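PDB 6W0P: kojibiose phosphorylase from Gut metagenome, which belongs to glycoside hydrolase family 65, with an N-terminal beta-sandwich domain, a central helical catalytic domain and a small C-terminal domain. Local coordinates for residues 21-31 and 43-54; 32-40 and 323-332. One frame throughout, in Å; residues are numbered along the deposited sequence.

Contact 1: 21-31 and 43-54; sequences FHPDKSMVSES and RAFFDETYSGKQ
Glu30 and Arg43 meet with carboxylate and guanidinium planes 85° apart, and both Arg43 nitrogens that bond, NH2 and NE, turn to the one oxygen OE1. Arg43 NH2 donates to the anti lone pair of Glu30 OE1 (2.8 Å), which lies in the guanidinium plane; the NE bond is weak. The bend at chi3 of Arg43 (68°) folds the guanidinium back against the helix, where NH1 reaches Ser31 OG, tilted from its plane, and also Thr340 O; Ser31 OG has Thr660 O too. The other oxygen, Glu30 OE2, takes a hydrogen bond from a water 2.6 Å away that bridges to Phe46 N and Gln54 OE1. Nearby, Ala44 N donates to Glu30 O. At the N-terminal end Ser26 OG donates to Lys53 O (2.8 Å), while Lys53 NZ grips Pro23 O (2.7 Å) from the face opposite Ser26 N. In the aromatic cluster, the CZ end of Phe46 comes over one face of the Phe21 ring, the rings oblique at 49°, and Tyr50 OH sits at the Phe21 edge, 3.3 Å from Phe21 CZ. The loop between strands 40-42 and 58-60 thus wraps helix 26-32, with Phe21 and Phe46 resting on Arg115 of strand 109-118.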
loop_
_atom_site.group_PDB
_atom_site.type_symbol
_atom_site.label_atom_id
_atom_site.label_comp_id
_atom_site.label_asym_id
_atom_site.label_seq_id
_atom_site.Cartn_x
_atom_site.Cartn_y
_atom_site.Cartn_z
ATOM N N PHE A 21 -9.457 -2.189 -43.065
ATOM C CA PHE A 21 -9.151 -2.699 -41.711
ATOM C C PHE A 21 -7.771 -2.202 -41.330
ATOM O O PHE A 21 -6.889 -2.405 -42.153
ATOM C CB PHE A 21 -9.172 -4.223 -41.662
ATOM C CG PHE A 21 -8.912 -4.800 -40.291
ATOM C CD1 PHE A 21 -9.521 -4.259 -39.161
ATOM C CD2 PHE A 21 -8.071 -5.894 -40.124
ATOM C CE1 PHE A 21 -9.280 -4.793 -37.904
ATOM C CE2 PHE A 21 -7.842 -6.433 -38.862
ATOM C CZ PHE A 21 -8.457 -5.889 -37.761
ATOM N N HIS A 22 -7.621 -1.564 -40.167
ATOM C CA HIS A 22 -6.307 -1.217 -39.560
ATOM C C HIS A 22 -6.018 -2.181 -38.415
ATOM O O HIS A 22 -6.598 -2.057 -37.334
ATOM C CB HIS A 22 -6.289 0.237 -39.077
ATOM C CG HIS A 22 -6.707 1.211 -40.116
ATOM N ND1 HIS A 22 -8.004 1.253 -40.604
ATOM C CD2 HIS A 22 -6.009 2.157 -40.774
ATOM C CE1 HIS A 22 -8.086 2.193 -41.517
ATOM N NE2 HIS A 22 -6.873 2.764 -41.636
ATOM N N PRO A 23 -5.160 -3.200 -38.633
ATOM C CA PRO A 23 -4.917 -4.224 -37.620
ATOM C C PRO A 23 -4.448 -3.641 -36.285
ATOM O O PRO A 23 -4.888 -4.135 -35.276
ATOM C CB PRO A 23 -3.830 -5.109 -38.256
ATOM C CG PRO A 23 -4.049 -4.944 -39.745
ATOM C CD PRO A 23 -4.471 -3.500 -39.903
ATOM N N ASP A 24 -3.605 -2.605 -36.335
ATOM C CA ASP A 24 -2.948 -1.965 -35.164
ATOM C C ASP A 24 -3.980 -1.179 -34.331
ATOM O O ASP A 24 -3.641 -0.836 -33.179
ATOM C CB ASP A 24 -1.779 -1.076 -35.613
ATOM C CG ASP A 24 -2.124 -0.125 -36.745
ATOM O OD1 ASP A 24 -2.824 -0.571 -37.679
ATOM O OD2 ASP A 24 -1.692 1.056 -36.697
ATOM N N LYS A 25 -5.154 -0.865 -34.900
ATOM C CA LYS A 25 -6.274 -0.164 -34.214
ATOM C C LYS A 25 -7.369 -1.156 -33.830
ATOM O O LYS A 25 -8.423 -0.696 -33.469
ATOM C CB LYS A 25 -6.881 0.905 -35.118
ATOM C CG LYS A 25 -5.884 1.916 -35.662
ATOM C CD LYS A 25 -5.093 2.586 -34.585
ATOM C CE LYS A 25 -4.179 3.654 -35.145
ATOM N NZ LYS A 25 -3.349 4.279 -34.084
ATOM N N SER A 26 -7.120 -2.462 -33.941
ATOM C CA SER A 26 -8.135 -3.531 -33.752
ATOM C C SER A 26 -8.917 -3.258 -32.454
ATOM O O SER A 26 -10.136 -3.169 -32.511
ATOM C CB SER A 26 -7.486 -4.905 -33.760
ATOM O OG SER A 26 -8.301 -5.869 -33.101
ATOM N N MET A 27 -8.234 -3.109 -31.327
ATOM C CA MET A 27 -8.918 -2.911 -30.026
ATOM C C MET A 27 -9.446 -1.473 -29.886
ATOM O O MET A 27 -10.444 -1.291 -29.178
ATOM C CB MET A 27 -7.987 -3.276 -28.865
ATOM C CG MET A 27 -7.879 -4.816 -28.658
ATOM S SD MET A 27 -6.757 -5.275 -27.293
ATOM C CE MET A 27 -7.564 -4.436 -25.923
ATOM N N VAL A 28 -8.839 -0.494 -30.566
ATOM C CA VAL A 28 -9.300 0.927 -30.553
ATOM C C VAL A 28 -10.692 0.976 -31.185
ATOM O O VAL A 28 -11.577 1.565 -30.575
ATOM C CB VAL A 28 -8.316 1.880 -31.268
ATOM C CG1 VAL A 28 -8.933 3.247 -31.517
ATOM C CG2 VAL A 28 -7.022 2.025 -30.488
ATOM N N SER A 29 -10.864 0.339 -32.348
ATOM C CA SER A 29 -12.133 0.271 -33.107
ATOM C C SER A 29 -13.177 -0.464 -32.264
ATOM O O SER A 29 -14.280 0.064 -32.076
ATOM C CB SER A 29 -11.914 -0.357 -34.464
ATOM O OG SER A 29 -10.932 0.373 -35.204
ATOM N N GLU A 30 -12.840 -1.632 -31.731
ATOM C CA GLU A 30 -13.718 -2.367 -30.786
ATOM C C GLU A 30 -14.321 -1.382 -29.765
ATOM O O GLU A 30 -15.535 -1.497 -29.453
ATOM C CB GLU A 30 -12.943 -3.450 -30.030
ATOM C CG GLU A 30 -12.573 -4.674 -30.852
ATOM C CD GLU A 30 -11.875 -5.781 -30.065
ATOM O OE1 GLU A 30 -11.417 -5.522 -28.920
ATOM O OE2 GLU A 30 -11.775 -6.909 -30.599
ATOM N N SER A 31 -13.510 -0.478 -29.204
ATOM C CA SER A 31 -13.964 0.438 -28.127
ATOM C C SER A 31 -14.907 1.500 -28.725
ATOM O O SER A 31 -16.044 1.648 -28.264
ATOM C CB SER A 31 -12.782 1.055 -27.417
ATOM O OG SER A 31 -11.999 0.070 -26.757
ATOM N N ARG A 43 -18.683 -4.497 -27.040
ATOM C CA ARG A 43 -17.541 -4.009 -27.841
ATOM C C ARG A 43 -17.783 -4.424 -29.289
ATOM O O ARG A 43 -18.506 -5.411 -29.520
ATOM C CB ARG A 43 -16.228 -4.589 -27.300
ATOM C CG ARG A 43 -15.732 -3.916 -26.025
ATOM C CD ARG A 43 -14.522 -4.623 -25.445
ATOM N NE ARG A 43 -13.357 -4.460 -26.305
ATOM C CZ ARG A 43 -12.547 -3.413 -26.293
ATOM N NH1 ARG A 43 -12.751 -2.393 -25.478
ATOM N NH2 ARG A 43 -11.514 -3.384 -27.096
ATOM N N ALA A 44 -17.125 -3.741 -30.221
ATOM C CA ALA A 44 -17.265 -3.964 -31.673
ATOM C C ALA A 44 -16.292 -5.066 -32.099
ATOM O O ALA A 44 -15.659 -4.936 -33.181
ATOM C CB ALA A 44 -17.031 -2.695 -32.429
ATOM N N PHE A 45 -16.187 -6.115 -31.282
ATOM C CA PHE A 45 -15.361 -7.292 -31.598
ATOM C C PHE A 45 -16.007 -7.938 -32.822
ATOM O O PHE A 45 -17.228 -7.875 -32.951
ATOM C CB PHE A 45 -15.245 -8.230 -30.397
ATOM C CG PHE A 45 -16.555 -8.814 -29.940
ATOM C CD1 PHE A 45 -17.073 -9.946 -30.547
ATOM C CD2 PHE A 45 -17.272 -8.219 -28.920
ATOM C CE1 PHE A 45 -18.287 -10.478 -30.132
ATOM C CE2 PHE A 45 -18.493 -8.734 -28.520
ATOM C CZ PHE A 45 -18.997 -9.866 -29.120
ATOM N N PHE A 46 -15.172 -8.453 -33.713
ATOM C CA PHE A 46 -15.555 -9.277 -34.882
ATOM C C PHE A 46 -16.433 -10.439 -34.427
ATOM O O PHE A 46 -16.128 -11.085 -33.415
ATOM C CB PHE A 46 -14.307 -9.781 -35.616
ATOM C CG PHE A 46 -13.548 -8.709 -36.356
ATOM C CD1 PHE A 46 -13.994 -7.391 -36.377
ATOM C CD2 PHE A 46 -12.410 -9.025 -37.074
ATOM C CE1 PHE A 46 -13.311 -6.414 -37.091
ATOM C CE2 PHE A 46 -11.723 -8.046 -37.775
ATOM C CZ PHE A 46 -12.179 -6.745 -37.793
ATOM N N ASP A 47 -17.490 -10.695 -35.192
ATOM C CA ASP A 47 -18.459 -11.792 -34.940
ATOM C C ASP A 47 -17.729 -13.115 -35.170
ATOM O O ASP A 47 -17.696 -13.921 -34.247
ATOM C CB ASP A 47 -19.672 -11.637 -35.848
ATOM C CG ASP A 47 -20.145 -10.198 -35.884
ATOM O OD1 ASP A 47 -21.064 -9.884 -35.116
ATOM O OD2 ASP A 47 -19.561 -9.398 -36.662
ATOM N N GLU A 48 -17.133 -13.279 -36.344
ATOM C CA GLU A 48 -16.415 -14.512 -36.762
ATOM C C GLU A 48 -15.164 -14.667 -35.902
ATOM O O GLU A 48 -14.798 -13.695 -35.234
ATOM C CB GLU A 48 -16.051 -14.467 -38.251
ATOM C CG GLU A 48 -14.948 -13.470 -38.610
ATOM C CD GLU A 48 -15.359 -12.007 -38.734
ATOM O OE1 GLU A 48 -16.531 -11.707 -38.480
ATOM O OE2 GLU A 48 -14.503 -11.171 -39.073
ATOM N N THR A 49 -14.532 -15.840 -35.946
ATOM C CA THR A 49 -13.190 -16.089 -35.342
ATOM C C THR A 49 -12.210 -14.976 -35.756
ATOM O O THR A 49 -12.125 -14.649 -36.944
ATOM C CB THR A 49 -12.686 -17.484 -35.730
ATOM O OG1 THR A 49 -13.575 -18.423 -35.125
ATOM C CG2 THR A 49 -11.261 -17.755 -35.301
ATOM N N TYR A 50 -11.504 -14.384 -34.798
ATOM C CA TYR A 50 -10.378 -13.456 -35.078
ATOM C C TYR A 50 -9.228 -13.820 -34.147
ATOM O O TYR A 50 -9.428 -13.853 -32.913
ATOM C CB TYR A 50 -10.777 -11.984 -34.941
ATOM C CG TYR A 50 -9.678 -10.990 -35.253
ATOM C CD1 TYR A 50 -9.303 -10.702 -36.556
ATOM C CD2 TYR A 50 -9.019 -10.310 -34.242
ATOM C CE1 TYR A 50 -8.319 -9.769 -36.845
ATOM C CE2 TYR A 50 -8.028 -9.382 -34.512
ATOM C CZ TYR A 50 -7.674 -9.106 -35.816
ATOM O OH TYR A 50 -6.696 -8.177 -36.068
ATOM N N SER A 51 -8.079 -14.125 -34.743
ATOM C CA SER A 51 -6.898 -14.699 -34.051
ATOM C C SER A 51 -5.837 -13.599 -33.875
ATOM O O SER A 51 -4.720 -13.921 -33.462
ATOM C CB SER A 51 -6.375 -15.898 -34.802
ATOM O OG SER A 51 -5.828 -15.500 -36.050
ATOM N N GLY A 52 -6.176 -12.344 -34.191
ATOM C CA GLY A 52 -5.350 -11.169 -33.855
ATOM C C GLY A 52 -5.633 -10.746 -32.427
ATOM O O GLY A 52 -6.453 -11.426 -31.781
ATOM N N LYS A 53 -5.004 -9.674 -31.946
ATOM C CA LYS A 53 -5.274 -9.124 -30.593
ATOM C C LYS A 53 -6.707 -8.559 -30.592
ATOM O O LYS A 53 -7.074 -7.783 -31.475
ATOM C CB LYS A 53 -4.175 -8.138 -30.148
ATOM C CG LYS A 53 -4.405 -6.670 -30.468
ATOM C CD LYS A 53 -3.125 -5.839 -30.671
ATOM C CE LYS A 53 -3.344 -4.625 -31.561
ATOM N NZ LYS A 53 -3.802 -5.029 -32.915
ATOM N N GLN A 54 -7.516 -8.988 -29.643
ATOM C CA GLN A 54 -8.922 -8.550 -29.529
ATOM C C GLN A 54 -9.287 -8.626 -28.062
ATOM O O GLN A 54 -8.637 -9.403 -27.313
ATOM C CB GLN A 54 -9.862 -9.416 -30.375
ATOM C CG GLN A 54 -9.714 -10.920 -30.153
ATOM C CD GLN A 54 -10.885 -11.682 -30.738
ATOM O OE1 GLN A 54 -11.651 -11.176 -31.570
ATOM N NE2 GLN A 54 -11.044 -12.907 -30.285
HETATM O O HOH W 1 -12.244 -8.217 -32.785
#

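Contact 2: 32-40 and 323-332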
loop_
_atom_site.group_PDB
_atom_site.type_symbol
_atom_site.label_atom_id
_atom_site.label_comp_id
_atom_site.label_asym_id
_atom_site.label_seq_id
_atom_site.Cartn_x
_atom_site.Cartn_y
_atom_site.Cartn_z
ATOM N N ILE A 32 -14.456 2.140 -29.790
ATOM C CA ILE A 32 -15.100 3.328 -30.411
ATOM C C ILE A 32 -16.465 2.935 -30.946
ATOM O O ILE A 32 -17.429 3.708 -30.767
ATOM C CB ILE A 32 -14.189 3.920 -31.504
ATOM C CG1 ILE A 32 -12.969 4.592 -30.873
ATOM C CG2 ILE A 32 -14.980 4.858 -32.410
ATOM C CD1 ILE A 32 -11.965 5.124 -31.869
ATOM N N PHE A 33 -16.532 1.779 -31.595
ATOM C CA PHE A 33 -17.738 1.333 -32.331
ATOM C C PHE A 33 -18.666 0.548 -31.402
ATOM O O PHE A 33 -19.598 -0.069 -31.912
ATOM C CB PHE A 33 -17.331 0.519 -33.556
ATOM C CG PHE A 33 -16.772 1.327 -34.696
ATOM C CD1 PHE A 33 -15.469 1.794 -34.667
ATOM C CD2 PHE A 33 -17.532 1.571 -35.821
ATOM C CE1 PHE A 33 -14.943 2.508 -35.737
ATOM C CE2 PHE A 33 -17.020 2.323 -36.870
ATOM C CZ PHE A 33 -15.711 2.756 -36.846
ATOM N N SER A 34 -18.418 0.563 -30.092
ATOM C CA SER A 34 -19.224 -0.163 -29.076
ATOM C C SER A 34 -20.688 0.281 -29.171
ATOM O O SER A 34 -20.954 1.508 -29.324
ATOM C CB SER A 34 -18.708 0.058 -27.668
ATOM O OG SER A 34 -17.414 -0.511 -27.483
ATOM N N LEU A 35 -21.605 -0.679 -29.040
ATOM C CA LEU A 35 -23.050 -0.399 -28.853
ATOM C C LEU A 35 -23.381 -0.550 -27.367
ATOM O O LEU A 35 -22.676 -1.302 -26.651
ATOM C CB LEU A 35 -23.878 -1.377 -29.696
ATOM C CG LEU A 35 -23.657 -1.318 -31.205
ATOM C CD1 LEU A 35 -24.561 -2.322 -31.911
ATOM C CD2 LEU A 35 -23.909 0.074 -31.723
ATOM N N GLY A 36 -24.403 0.166 -26.918
ATOM C CA GLY A 36 -24.886 0.081 -25.535
ATOM C C GLY A 36 -26.303 0.577 -25.447
ATOM O O GLY A 36 -26.669 1.457 -26.248
ATOM N N ASN A 37 -27.085 0.006 -24.547
ATOM C CA ASN A 37 -28.494 0.417 -24.341
ATOM C C ASN A 37 -28.749 0.509 -22.834
ATOM O O ASN A 37 -29.905 0.340 -22.467
ATOM C CB ASN A 37 -29.448 -0.502 -25.110
ATOM C CG ASN A 37 -29.442 -1.950 -24.649
ATOM O OD1 ASN A 37 -28.716 -2.322 -23.728
ATOM N ND2 ASN A 37 -30.260 -2.782 -25.283
ATOM N N GLU A 38 -27.705 0.850 -22.054
ATOM C CA GLU A 38 -27.663 0.981 -20.567
ATOM C C GLU A 38 -27.784 -0.390 -19.892
ATOM O O GLU A 38 -26.953 -0.714 -19.022
ATOM C CB GLU A 38 -28.787 1.855 -20.005
ATOM C CG GLU A 38 -28.647 2.078 -18.508
ATOM C CD GLU A 38 -29.911 2.522 -17.793
ATOM O OE1 GLU A 38 -30.494 3.538 -18.231
ATOM O OE2 GLU A 38 -30.289 1.866 -16.783
ATOM N N TYR A 39 -28.802 -1.166 -20.266
ATOM C CA TYR A 39 -29.014 -2.538 -19.752
ATOM C C TYR A 39 -27.810 -3.401 -20.094
ATOM O O TYR A 39 -27.396 -4.231 -19.288
ATOM C CB TYR A 39 -30.274 -3.129 -20.375
ATOM C CG TYR A 39 -30.571 -4.565 -20.029
ATOM C CD1 TYR A 39 -31.175 -4.909 -18.822
ATOM C CD2 TYR A 39 -30.337 -5.564 -20.956
ATOM C CE1 TYR A 39 -31.497 -6.225 -18.528
ATOM C CE2 TYR A 39 -30.647 -6.887 -20.674
ATOM C CZ TYR A 39 -31.253 -7.215 -19.469
ATOM O OH TYR A 39 -31.584 -8.510 -19.234
ATOM N N SER A 40 -27.302 -3.221 -21.306
ATOM C CA SER A 40 -26.267 -4.090 -21.905
ATOM C C SER A 40 -25.342 -3.253 -22.795
ATOM O O SER A 40 -25.759 -2.186 -23.279
ATOM C CB SER A 40 -26.913 -5.226 -22.662
ATOM O OG SER A 40 -27.607 -4.742 -23.810
ATOM N N GLN A 323 -26.264 6.056 -25.120
ATOM C CA GLN A 323 -26.001 4.587 -25.031
ATOM C C GLN A 323 -25.688 4.186 -23.588
ATOM O O GLN A 323 -26.160 3.110 -23.149
ATOM C CB GLN A 323 -24.850 4.168 -25.947
ATOM C CG GLN A 323 -25.247 4.079 -27.420
ATOM C CD GLN A 323 -24.404 3.111 -28.211
ATOM O OE1 GLN A 323 -24.932 2.319 -28.972
ATOM N NE2 GLN A 323 -23.097 3.169 -28.030
ATOM N N ALA A 324 -24.957 5.030 -22.867
ATOM C CA ALA A 324 -24.514 4.734 -21.488
ATOM C C ALA A 324 -25.701 4.679 -20.514
ATOM O O ALA A 324 -25.649 3.858 -19.587
ATOM C CB ALA A 324 -23.496 5.758 -21.056
ATOM N N TYR A 325 -26.703 5.553 -20.664
ATOM C CA TYR A 325 -27.818 5.683 -19.686
ATOM C C TYR A 325 -29.044 6.345 -20.319
ATOM O O TYR A 325 -28.898 7.371 -20.984
ATOM C CB TYR A 325 -27.365 6.535 -18.503
ATOM C CG TYR A 325 -27.956 6.121 -17.184
ATOM C CD1 TYR A 325 -27.505 4.987 -16.552
ATOM C CD2 TYR A 325 -28.971 6.838 -16.579
ATOM C CE1 TYR A 325 -28.045 4.569 -15.355
ATOM C CE2 TYR A 325 -29.529 6.430 -15.371
ATOM C CZ TYR A 325 -29.053 5.293 -14.745
ATOM O OH TYR A 325 -29.538 4.883 -13.531
ATOM N N HIS A 326 -30.239 5.804 -20.099
ATOM C CA HIS A 326 -31.481 6.496 -20.542
ATOM C C HIS A 326 -32.622 6.303 -19.538
ATOM O O HIS A 326 -33.760 6.579 -19.917
ATOM C CB HIS A 326 -31.851 6.063 -21.966
ATOM C CG HIS A 326 -32.283 4.634 -22.090
ATOM N ND1 HIS A 326 -31.390 3.603 -22.242
ATOM C CD2 HIS A 326 -33.516 4.074 -22.109
ATOM C CE1 HIS A 326 -32.058 2.462 -22.338
ATOM N NE2 HIS A 326 -33.365 2.718 -22.261
ATOM N N GLY A 327 -32.336 5.875 -18.303
ATOM C CA GLY A 327 -33.357 5.708 -17.261
ATOM C C GLY A 327 -34.041 4.358 -17.366
ATOM O O GLY A 327 -35.216 4.252 -16.966
ATOM N N PHE A 328 -33.357 3.339 -17.879
ATOM C CA PHE A 328 -33.945 1.985 -18.001
ATOM C C PHE A 328 -34.139 1.364 -16.614
ATOM O O PHE A 328 -35.102 0.611 -16.451
ATOM C CB PHE A 328 -33.075 1.048 -18.837
ATOM C CG PHE A 328 -33.701 -0.309 -19.033
ATOM C CD1 PHE A 328 -34.753 -0.476 -19.930
ATOM C CD2 PHE A 328 -33.256 -1.409 -18.313
ATOM C CE1 PHE A 328 -35.350 -1.714 -20.108
ATOM C CE2 PHE A 328 -33.867 -2.647 -18.479
ATOM C CZ PHE A 328 -34.904 -2.798 -19.379
ATOM N N ASP A 329 -33.252 1.648 -15.659
ATOM C CA ASP A 329 -33.198 0.898 -14.375
ATOM C C ASP A 329 -32.614 1.746 -13.248
ATOM O O ASP A 329 -31.439 2.090 -13.288
ATOM C CB ASP A 329 -32.360 -0.367 -14.534
ATOM C CG ASP A 329 -32.440 -1.330 -13.350
ATOM O OD1 ASP A 329 -32.851 -0.902 -12.245
ATOM O OD2 ASP A 329 -32.093 -2.503 -13.546
ATOM N N PRO A 330 -33.380 2.001 -12.166
ATOM C CA PRO A 330 -32.902 2.787 -11.028
ATOM C C PRO A 330 -31.878 2.065 -10.139
ATOM O O PRO A 330 -31.510 2.642 -9.111
ATOM C CB PRO A 330 -34.178 3.049 -10.192
ATOM C CG PRO A 330 -35.091 1.875 -10.521
ATOM C CD PRO A 330 -34.755 1.503 -11.955
ATOM N N THR A 331 -31.472 0.840 -10.506
ATOM C CA THR A 331 -30.324 0.112 -9.900
ATOM C C THR A 331 -29.146 0.080 -10.886
ATOM O O THR A 331 -28.184 -0.681 -10.640
ATOM C CB THR A 331 -30.744 -1.293 -9.420
ATOM O OG1 THR A 331 -31.103 -2.095 -10.550
ATOM C CG2 THR A 331 -31.912 -1.249 -8.459
ATOM N N ASN A 332 -29.197 0.843 -11.973
ATOM C CA ASN A 332 -28.096 0.892 -12.976
ATOM C C ASN A 332 -27.310 2.181 -12.764
ATOM O O ASN A 332 -27.890 3.144 -12.251
ATOM C CB ASN A 332 -28.585 0.800 -14.421
ATOM C CG ASN A 332 -28.860 -0.614 -14.884
ATOM O OD1 ASN A 332 -28.489 -1.573 -14.209
ATOM N ND2 ASN A 332 -29.529 -0.751 -16.017
#
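Glu38 reaches from the short connection after strand 35-36 into the loop that follows helix 308-324, and it is the residue most covered by the contact. Glu38 CB lies 3.7 Å from Ala324 O, and CB also comes within 3.9 Å of His326 ND1. With CG anti to the backbone N (chi1 -175°) the chain runs out extended, and CG touches both Ala324 O and Tyr325 CD1. The carboxylate then lies flat over the Tyr325 ring, the two planes only 10° apart, with Glu38 OE1 3.6 Å above the ring plane and over its centre. OE1 is held by two good backbone bonds: His326 N donates to Glu38 OE1 at 2.9 Å on the anti lone pair, and Phe328 N comes in on the syn side, somewhat out of the carboxylate plane. Gly327 N adds a weak third. The other oxygen, OE2, takes a nearly in-plane N-H from the Asn332 amide, Asn332 ND2 to Glu38 OE2 2.8 Å, again on the anti lone pair.

Upstream, Gln323 clasps the strand with its amide. Its NE2 donates to Ser34 O (3.0 Å, 167°) and also meets Gln320 OE1, while Gly36 N approaches Gln323 OE1 from above the carbonyl plane. Alongside Glu38, Tyr39 and Phe328 lie side by side, Tyr39 CD1 to Phe328 CE2 3.5 Å, their rings oblique, and Tyr39 OH goes on to Asn253 O.

A buried carboxylate is thus met by successive main-chain N-H groups and one side-chain amide, with no lysine or arginine among the donors to it across the contact. These donors would probably stabilise the ionised form, and together they fix the carboxylate's rotation and tie the loop 325-328 to the N-terminal domain segment.

How the contacts relate
From the N terminus, the chain first passes through 21-31 and then, without a break, through 32-40, so helix 26-32 leads straight into strand 35-36. Contact 1 closes a short loop, its ends 12 residues apart, when 43-54 comes back against the helix. Contact 2 closes a far longer one, since 323-332 lies 283 residues further on, beyond the large antiparallel sheets. As 32-40 falls inside the first loop and its partner far outside it, the two contacts cross rather than nest. They lie about 22 Å apart, centre to centre, yet they touch where Ala44 packs on Phe33. Contact 1 is local to the N-terminal domain; contact 2 joins that domain to the central catalytic one.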